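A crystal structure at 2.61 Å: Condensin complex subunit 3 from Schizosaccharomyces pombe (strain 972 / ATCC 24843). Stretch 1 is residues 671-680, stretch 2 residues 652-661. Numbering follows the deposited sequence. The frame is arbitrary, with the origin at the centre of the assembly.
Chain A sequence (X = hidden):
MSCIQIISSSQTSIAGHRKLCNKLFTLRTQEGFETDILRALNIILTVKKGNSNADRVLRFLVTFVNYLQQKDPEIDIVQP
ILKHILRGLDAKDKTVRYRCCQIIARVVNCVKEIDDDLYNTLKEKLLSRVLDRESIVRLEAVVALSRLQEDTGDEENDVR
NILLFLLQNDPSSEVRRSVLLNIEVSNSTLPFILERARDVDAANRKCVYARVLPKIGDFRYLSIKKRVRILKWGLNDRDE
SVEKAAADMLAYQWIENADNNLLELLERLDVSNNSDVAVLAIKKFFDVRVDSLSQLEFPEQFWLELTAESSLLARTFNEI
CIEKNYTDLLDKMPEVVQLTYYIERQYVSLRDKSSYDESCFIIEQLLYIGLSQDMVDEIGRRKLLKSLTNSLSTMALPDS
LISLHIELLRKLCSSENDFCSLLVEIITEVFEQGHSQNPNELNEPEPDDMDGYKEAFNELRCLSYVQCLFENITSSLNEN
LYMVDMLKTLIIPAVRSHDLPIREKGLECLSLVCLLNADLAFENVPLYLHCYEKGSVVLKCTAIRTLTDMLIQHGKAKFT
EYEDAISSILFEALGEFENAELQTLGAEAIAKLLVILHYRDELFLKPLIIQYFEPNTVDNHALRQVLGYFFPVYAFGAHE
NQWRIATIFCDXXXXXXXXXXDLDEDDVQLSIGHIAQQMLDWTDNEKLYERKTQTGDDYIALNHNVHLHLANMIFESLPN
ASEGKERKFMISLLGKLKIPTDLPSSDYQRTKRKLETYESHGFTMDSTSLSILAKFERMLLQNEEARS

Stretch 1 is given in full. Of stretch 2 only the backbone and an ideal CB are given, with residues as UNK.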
ATOM      1  N   SER A 671      12.591  12.683  13.780  1.00 99.25           N
ATOM      2  CA  SER A 671      11.221  12.245  13.544  1.00 90.97           C
ATOM      3  C   SER A 671      10.245  13.409  13.672  1.00 75.95           C
ATOM      4  O   SER A 671       9.302  13.523  12.882  1.00 69.06           O
ATOM      5  CB  SER A 671      10.851  11.128  14.518  1.00 96.58           C
ATOM      6  OG  SER A 671      10.092  10.121  13.871  1.00101.62           O
ATOM      7  N   ILE A 672      10.459  14.283  14.658  1.00 74.38           N
ATOM      8  CA  ILE A 672       9.588  15.444  14.826  1.00 66.91           C
ATOM      9  C   ILE A 672       9.551  16.268  13.546  1.00 55.68           C
ATOM     10  O   ILE A 672       8.492  16.758  13.135  1.00 58.05           O
ATOM     11  CB  ILE A 672      10.049  16.294  16.026  1.00 72.33           C
ATOM     12  CG1 ILE A 672       9.906  15.511  17.335  1.00 77.87           C
ATOM     13  CG2 ILE A 672       9.268  17.599  16.093  1.00 67.32           C
ATOM     14  CD1 ILE A 672       8.470  15.262  17.772  1.00 69.93           C
ATOM     15  N   GLY A 673      10.704  16.447  12.904  1.00 59.89           N
ATOM     16  CA  GLY A 673      10.736  17.212  11.671  1.00 60.22           C
ATOM     17  C   GLY A 673       9.828  16.632  10.605  1.00 52.77           C
ATOM     18  O   GLY A 673       9.130  17.366   9.903  1.00 50.04           O
ATOM     19  N   HIS A 674       9.826  15.306  10.468  1.00 62.83           N
ATOM     20  CA  HIS A 674       8.936  14.669   9.504  1.00 60.07           C
ATOM     21  C   HIS A 674       7.479  14.839   9.910  1.00 48.95           C
ATOM     22  O   HIS A 674       6.616  15.089   9.060  1.00 45.48           O
ATOM     23  CB  HIS A 674       9.290  13.191   9.361  1.00 74.03           C
ATOM     24  CG  HIS A 674      10.525  12.943   8.551  1.00 93.04           C
ATOM     25  ND1 HIS A 674      11.795  13.101   9.063  1.00 95.93           N
ATOM     26  CD2 HIS A 674      10.683  12.559   7.263  1.00 96.81           C
ATOM     27  CE1 HIS A 674      12.682  12.819   8.125  1.00 96.46           C
ATOM     28  NE2 HIS A 674      12.033  12.487   7.024  1.00 96.14           N
ATOM     29  N   ILE A 675       7.184  14.713  11.206  1.00 43.71           N
ATOM     30  CA  ILE A 675       5.824  14.941  11.684  1.00 44.77           C
ATOM     31  C   ILE A 675       5.369  16.348  11.322  1.00 45.61           C
ATOM     32  O   ILE A 675       4.300  16.544  10.733  1.00 48.15           O
ATOM     33  CB  ILE A 675       5.737  14.695  13.202  1.00 42.96           C
ATOM     34  CG1 ILE A 675       6.088  13.242  13.530  1.00 47.44           C
ATOM     35  CG2 ILE A 675       4.344  15.032  13.710  1.00 38.84           C
ATOM     36  CD1 ILE A 675       6.106  12.924  15.017  1.00 50.09           C
ATOM     37  N   ALA A 676       6.176  17.352  11.675  1.00 43.49           N
ATOM     38  CA  ALA A 676       5.796  18.737  11.423  1.00 39.75           C
ATOM     39  C   ALA A 676       5.556  18.986   9.942  1.00 34.02           C
ATOM     40  O   ALA A 676       4.597  19.668   9.565  1.00 36.26           O
ATOM     41  CB  ALA A 676       6.874  19.680  11.953  1.00 51.37           C
ATOM     42  N   GLN A 677       6.418  18.445   9.081  1.00 34.38           N
ATOM     43  CA  GLN A 677       6.227  18.626   7.648  1.00 38.01           C
ATOM     44  C   GLN A 677       4.943  17.962   7.172  1.00 43.28           C
ATOM     45  O   GLN A 677       4.287  18.467   6.255  1.00 43.12           O
ATOM     46  CB  GLN A 677       7.434  18.078   6.887  1.00 42.08           C
ATOM     47  CG  GLN A 677       7.402  18.353   5.395  1.00 44.01           C
ATOM     48  CD  GLN A 677       7.243  19.827   5.080  1.00 50.11           C
ATOM     49  OE1 GLN A 677       8.127  20.634   5.364  1.00 49.20           O
ATOM     50  NE2 GLN A 677       6.106  20.186   4.498  1.00 55.22           N
ATOM     51  N   GLN A 678       4.568  16.833   7.777  1.00 44.97           N
ATOM     52  CA  GLN A 678       3.287  16.213   7.459  1.00 37.80           C
ATOM     53  C   GLN A 678       2.133  17.146   7.800  1.00 40.48           C
ATOM     54  O   GLN A 678       1.284  17.439   6.951  1.00 37.32           O
ATOM     55  CB  GLN A 678       3.145  14.890   8.211  1.00 41.88           C
ATOM     56  CG  GLN A 678       3.601  13.672   7.429  1.00 60.04           C
ATOM     57  CD  GLN A 678       2.501  13.095   6.560  1.00 68.21           C
ATOM     58  OE1 GLN A 678       2.046  13.730   5.610  1.00 62.49           O
ATOM     59  NE2 GLN A 678       2.061  11.884   6.890  1.00 58.99           N
ATOM     60  N   MET A 679       2.090  17.624   9.045  1.00 39.19           N
ATOM     61  CA  MET A 679       1.041  18.557   9.439  1.00 36.83           C
ATOM     62  C   MET A 679       1.034  19.797   8.556  1.00 35.85           C
ATOM     63  O   MET A 679      -0.031  20.368   8.299  1.00 40.08           O
ATOM     64  CB  MET A 679       1.222  18.966  10.899  1.00 42.65           C
ATOM     65  CG  MET A 679       1.297  17.827  11.896  1.00 29.97           C
ATOM     66  SD  MET A 679       0.987  18.448  13.561  1.00 45.92           S
ATOM     67  CE  MET A 679       1.691  17.159  14.571  1.00 49.84           C
ATOM     68  N   LEU A 680       2.206  20.237   8.092  1.00 34.91           N
ATOM     69  CA  LEU A 680       2.263  21.411   7.229  1.00 37.34           C
ATOM     70  C   LEU A 680       1.676  21.119   5.856  1.00 34.85           C
ATOM     71  O   LEU A 680       1.009  21.975   5.265  1.00 35.13           O
ATOM     72  CB  LEU A 680       3.707  21.898   7.101  1.00 40.60           C
ATOM     73  CG  LEU A 680       4.265  22.671   8.296  1.00 37.97           C
ATOM     74  CD1 LEU A 680       5.758  22.874   8.140  1.00 38.80           C
ATOM     75  CD2 LEU A 680       3.561  24.011   8.446  1.00 39.15           C
ATOM     76  N   UNK A 652      -0.881  20.269  19.421  1.00 36.91           N
ATOM     77  CA  UNK A 652      -0.606  18.874  19.101  1.00 35.18           C
ATOM     78  C   UNK A 652       0.889  18.633  18.957  1.00 35.62           C
ATOM     79  O   UNK A 652       1.419  17.641  19.470  1.00 41.13           O
ATOM     80  CB  UNK A 652      -1.332  18.467  17.817  1.00 35.18           C
ATOM     81  N   UNK A 653       1.588  19.536  18.270  1.00 39.96           N
ATOM     82  CA  UNK A 653       3.014  19.340  18.033  1.00 38.27           C
ATOM     83  C   UNK A 653       3.814  19.498  19.320  1.00 39.03           C
ATOM     84  O   UNK A 653       4.796  18.781  19.537  1.00 43.19           O
ATOM     85  CB  UNK A 653       3.518  20.326  16.977  1.00 38.27           C
ATOM     86  N   UNK A 654       3.413  20.431  20.184  1.00 41.39           N
ATOM     87  CA  UNK A 654       4.093  20.583  21.466  1.00 41.79           C
ATOM     88  C   UNK A 654       3.907  19.349  22.336  1.00 42.96           C
ATOM     89  O   UNK A 654       4.852  18.894  22.991  1.00 48.23           O
ATOM     90  CB  UNK A 654       3.579  21.824  22.199  1.00 41.79           C
ATOM     91  N   UNK A 655       2.694  18.796  22.362  1.00 50.20           N
ATOM     92  CA  UNK A 655       2.456  17.582  23.132  1.00 45.25           C
ATOM     93  C   UNK A 655       3.330  16.440  22.636  1.00 40.82           C
ATOM     94  O   UNK A 655       3.827  15.636  23.432  1.00 44.69           O
ATOM     95  CB  UNK A 655       0.980  17.185  23.061  1.00 45.25           C
ATOM     96  N   UNK A 656       3.532  16.353  21.322  1.00 35.25           N
ATOM     97  CA  UNK A 656       4.379  15.299  20.779  1.00 45.65           C
ATOM     98  C   UNK A 656       5.839  15.502  21.159  1.00 52.74           C
ATOM     99  O   UNK A 656       6.564  14.521  21.359  1.00 60.17           O
ATOM    100  CB  UNK A 656       4.239  15.240  19.257  1.00 45.65           C
ATOM    101  N   UNK A 657       6.290  16.752  21.263  1.00 59.99           N
ATOM    102  CA  UNK A 657       7.667  17.004  21.672  1.00 50.17           C
ATOM    103  C   UNK A 657       7.928  16.460  23.071  1.00 57.58           C
ATOM    104  O   UNK A 657       8.944  15.800  23.313  1.00 60.78           O
ATOM    105  CB  UNK A 657       7.973  18.502  21.623  1.00 50.17           C
ATOM    106  N   UNK A 658       7.021  16.731  24.010  1.00 48.89           N
ATOM    107  CA  UNK A 658       7.192  16.212  25.363  1.00 61.43           C
ATOM    108  C   UNK A 658       7.199  14.689  25.370  1.00 73.05           C
ATOM    109  O   UNK A 658       8.021  14.067  26.051  1.00 84.36           O
ATOM    110  CB  UNK A 658       6.085  16.737  26.279  1.00 61.43           C
ATOM    111  N   UNK A 659       6.285  14.072  24.619  1.00 68.07           N
ATOM    112  CA  UNK A 659       6.241  12.615  24.543  1.00 66.23           C
ATOM    113  C   UNK A 659       7.551  12.070  23.995  1.00 70.33           C
ATOM    114  O   UNK A 659       8.065  11.049  24.467  1.00 82.28           O
ATOM    115  CB  UNK A 659       5.070  12.155  23.672  1.00 66.23           C
ATOM    116  N   UNK A 660       8.108  12.738  22.987  1.00 66.55           N
ATOM    117  CA  UNK A 660       9.235  12.183  22.248  1.00 77.69           C
ATOM    118  C   UNK A 660      10.541  12.242  23.029  1.00 93.29           C
ATOM    119  O   UNK A 660      11.375  11.341  22.889  1.00107.07           O
ATOM    120  CB  UNK A 660       9.399  12.925  20.920  1.00 77.69           C
ATOM    121  N   UNK A 661      10.747  13.281  23.841  1.00 89.92           N
ATOM    122  CA  UNK A 661      11.968  13.354  24.639  1.00 97.74           C
ATOM    123  C   UNK A 661      12.138  12.117  25.510  1.00 97.56           C
ATOM    124  O   UNK A 661      13.270  11.712  25.799  1.00101.83           O
ATOM    125  CB  UNK A 661      11.957  14.610  25.512  1.00 97.74           C
TER

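Two antiparallel helices, their axes 11.1 Å apart at closest approach and crossing at 163°, leave room for side chains to fill the gap between them. Stretch 1 presents an almost wholly apolar face, Ile-672, Ile-675, Ala-676 and Met-679, with Ser-671 at one end.

Position 652 has helical backbone angles and a CA-to-CB bond pointing toward stretch 1, where its ideal CB already lies 4.6 Å from Met-679 CE. A small apolar residue suits, and a longer flexible one might find a way past the methyl. The deposited residue is Ala-652, whose CB stays 4.6 Å from Met-679 CE, at the margin of the contact.

Position 653 also points toward stretch 1, and here the backbones come close, its CA being 7.2 Å from the CA of Ala-676. The small alanine leaves a hollow bordered by Ile-675 and Met-679, fit for a branched or flexible aliphatic chain: leucine, isoleucine or methionine. Leu-653 takes it, with chi1 t and chi2 p. Both its methyls lie near Ala-676 CB, CD2 at 4.1 Å and CD1 at 4.3 Å, and Leu-653 CD1 also lies 3.7 Å from Met-679 CE and 4.2 Å from Ile-675 CG2.

Positions 654 and 655 have nothing of stretch 1 within 5.5 Å of their ideal CB atoms, so this contact would tolerate polar or apolar residues alike. They are Leu-654 and Ser-655.

Position 656 points toward stretch 1 again, its ideal CB 4.5 Å from Ile-672 CD1 and 5.2 Å from Ile-675 CD1. With Met-679 also in range of a longer chain, an aliphatic residue is the natural choice. Leu-656, in the m,t rotamer, sends CD1 to within 3.7 Å of Met-679 CE and 3.9 Å of Ile-675 CG2, so it shares the methionine methyl with Leu-653.

Position 657 is subtler: its CA is 7.3 Å from the CA of Ile-672, but its CB points sideways. A side chain must be long enough to turn back, so leucine or methionine would serve better than alanine. The end of Leu-657 does come nearer, and its CD2 meets Ile-672 CG2 at 3.8 Å.

Positions 658 and 659 are out of reach of stretch 1, which sets no demand there; they are Glu-658 and Ile-659.

Position 660 points toward stretch 1, with its ideal CB just 4.0 Å from Ile-672 CD1. The methyl invites a flat surface, and farther along lie Ser-671 and Ile-675, so a large aromatic or a long aliphatic chain could follow this surface. Tyr-660 lays one ring face against Ile-672 CD1, a CH-pi contact with that carbon 4.0 Å from the ring centroid and 21° off the normal. Ser-671 CB approaches Tyr-660 CE1 obliquely at 3.6 Å, and Ile-675 CD1 lies 3.8 Å from Tyr-660 CZ. The hydroxyl is hydrogen-bonded elsewhere in the structure.

Position 661 sees nothing of stretch 1 and could be polar; it is Arg-661, poorly ordered. The rule is mainly apolar packing, with no hydrogen bond across the stretches.

Stretch 2 (652-661) ALLSLLEIYR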
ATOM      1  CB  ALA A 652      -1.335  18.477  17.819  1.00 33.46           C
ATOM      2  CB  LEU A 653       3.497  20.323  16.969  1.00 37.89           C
ATOM      3  CG  LEU A 653       4.873  20.058  16.359  1.00 49.49           C
ATOM      4  CD1 LEU A 653       4.901  18.730  15.619  1.00 41.52           C
ATOM      5  CD2 LEU A 653       5.242  21.196  15.425  1.00 47.76           C
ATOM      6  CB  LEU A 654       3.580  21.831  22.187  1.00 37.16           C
ATOM      7  CG  LEU A 654       3.966  23.180  21.580  1.00 41.53           C
ATOM      8  CD1 LEU A 654       3.331  24.306  22.376  1.00 45.42           C
ATOM      9  CD2 LEU A 654       5.475  23.349  21.530  1.00 45.70           C
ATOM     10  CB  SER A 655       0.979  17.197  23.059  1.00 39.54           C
ATOM     11  OG  SER A 655       0.179  18.102  23.795  1.00 45.61           O
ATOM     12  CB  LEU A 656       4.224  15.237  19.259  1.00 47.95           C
ATOM     13  CG  LEU A 656       2.906  14.634  18.768  1.00 48.47           C
ATOM     14  CD1 LEU A 656       2.728  14.875  17.280  1.00 43.99           C
ATOM     15  CD2 LEU A 656       2.849  13.145  19.072  1.00 47.31           C
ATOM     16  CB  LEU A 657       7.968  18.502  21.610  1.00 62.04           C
ATOM     17  CG  LEU A 657       8.365  19.067  20.244  1.00 64.59           C
ATOM     18  CD1 LEU A 657       8.495  20.574  20.322  1.00 66.29           C
ATOM     19  CD2 LEU A 657       9.671  18.461  19.753  1.00 76.84           C
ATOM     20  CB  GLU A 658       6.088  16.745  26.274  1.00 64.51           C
ATOM     21  CG  GLU A 658       6.056  18.260  26.386  1.00 81.91           C
ATOM     22  CD  GLU A 658       5.279  18.740  27.596  1.00 98.84           C
ATOM     23  OE1 GLU A 658       4.781  17.891  28.363  1.00 89.40           O
ATOM     24  OE2 GLU A 658       5.170  19.971  27.780  1.00105.69           O
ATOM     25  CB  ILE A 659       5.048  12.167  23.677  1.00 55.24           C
ATOM     26  CG1 ILE A 659       3.735  12.454  24.402  1.00 57.21           C
ATOM     27  CG2 ILE A 659       5.145  10.681  23.330  1.00 63.44           C
ATOM     28  CD1 ILE A 659       2.525  12.411  23.502  1.00 59.51           C
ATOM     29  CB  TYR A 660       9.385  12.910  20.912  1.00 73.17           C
ATOM     30  CG  TYR A 660       8.836  12.131  19.740  1.00 74.72           C
ATOM     31  CD1 TYR A 660       9.671  11.678  18.731  1.00 80.50           C
ATOM     32  CD2 TYR A 660       7.483  11.834  19.653  1.00 70.52           C
ATOM     33  CE1 TYR A 660       9.177  10.961  17.660  1.00 81.57           C
ATOM     34  CE2 TYR A 660       6.977  11.117  18.586  1.00 77.19           C
ATOM     35  CZ  TYR A 660       7.827  10.682  17.593  1.00 82.62           C
ATOM     36  OH  TYR A 660       7.329   9.967  16.528  1.00 79.85           O
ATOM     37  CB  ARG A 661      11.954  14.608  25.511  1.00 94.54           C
ATOM     38  CG  ARG A 661      11.906  15.911  24.731  1.00 88.28           C
ATOM     39  CD  ARG A 661      11.985  17.114  25.660  1.00 98.39           C
ATOM     40  NE  ARG A 661      11.036  17.019  26.766  1.00103.53           N
ATOM     41  CZ  ARG A 661      10.935  17.909  27.748  1.00109.21           C
ATOM     42  NH1 ARG A 661      11.724  18.975  27.772  1.00111.76           N
ATOM     43  NH2 ARG A 661      10.040  17.732  28.710  1.00104.76           N
TER
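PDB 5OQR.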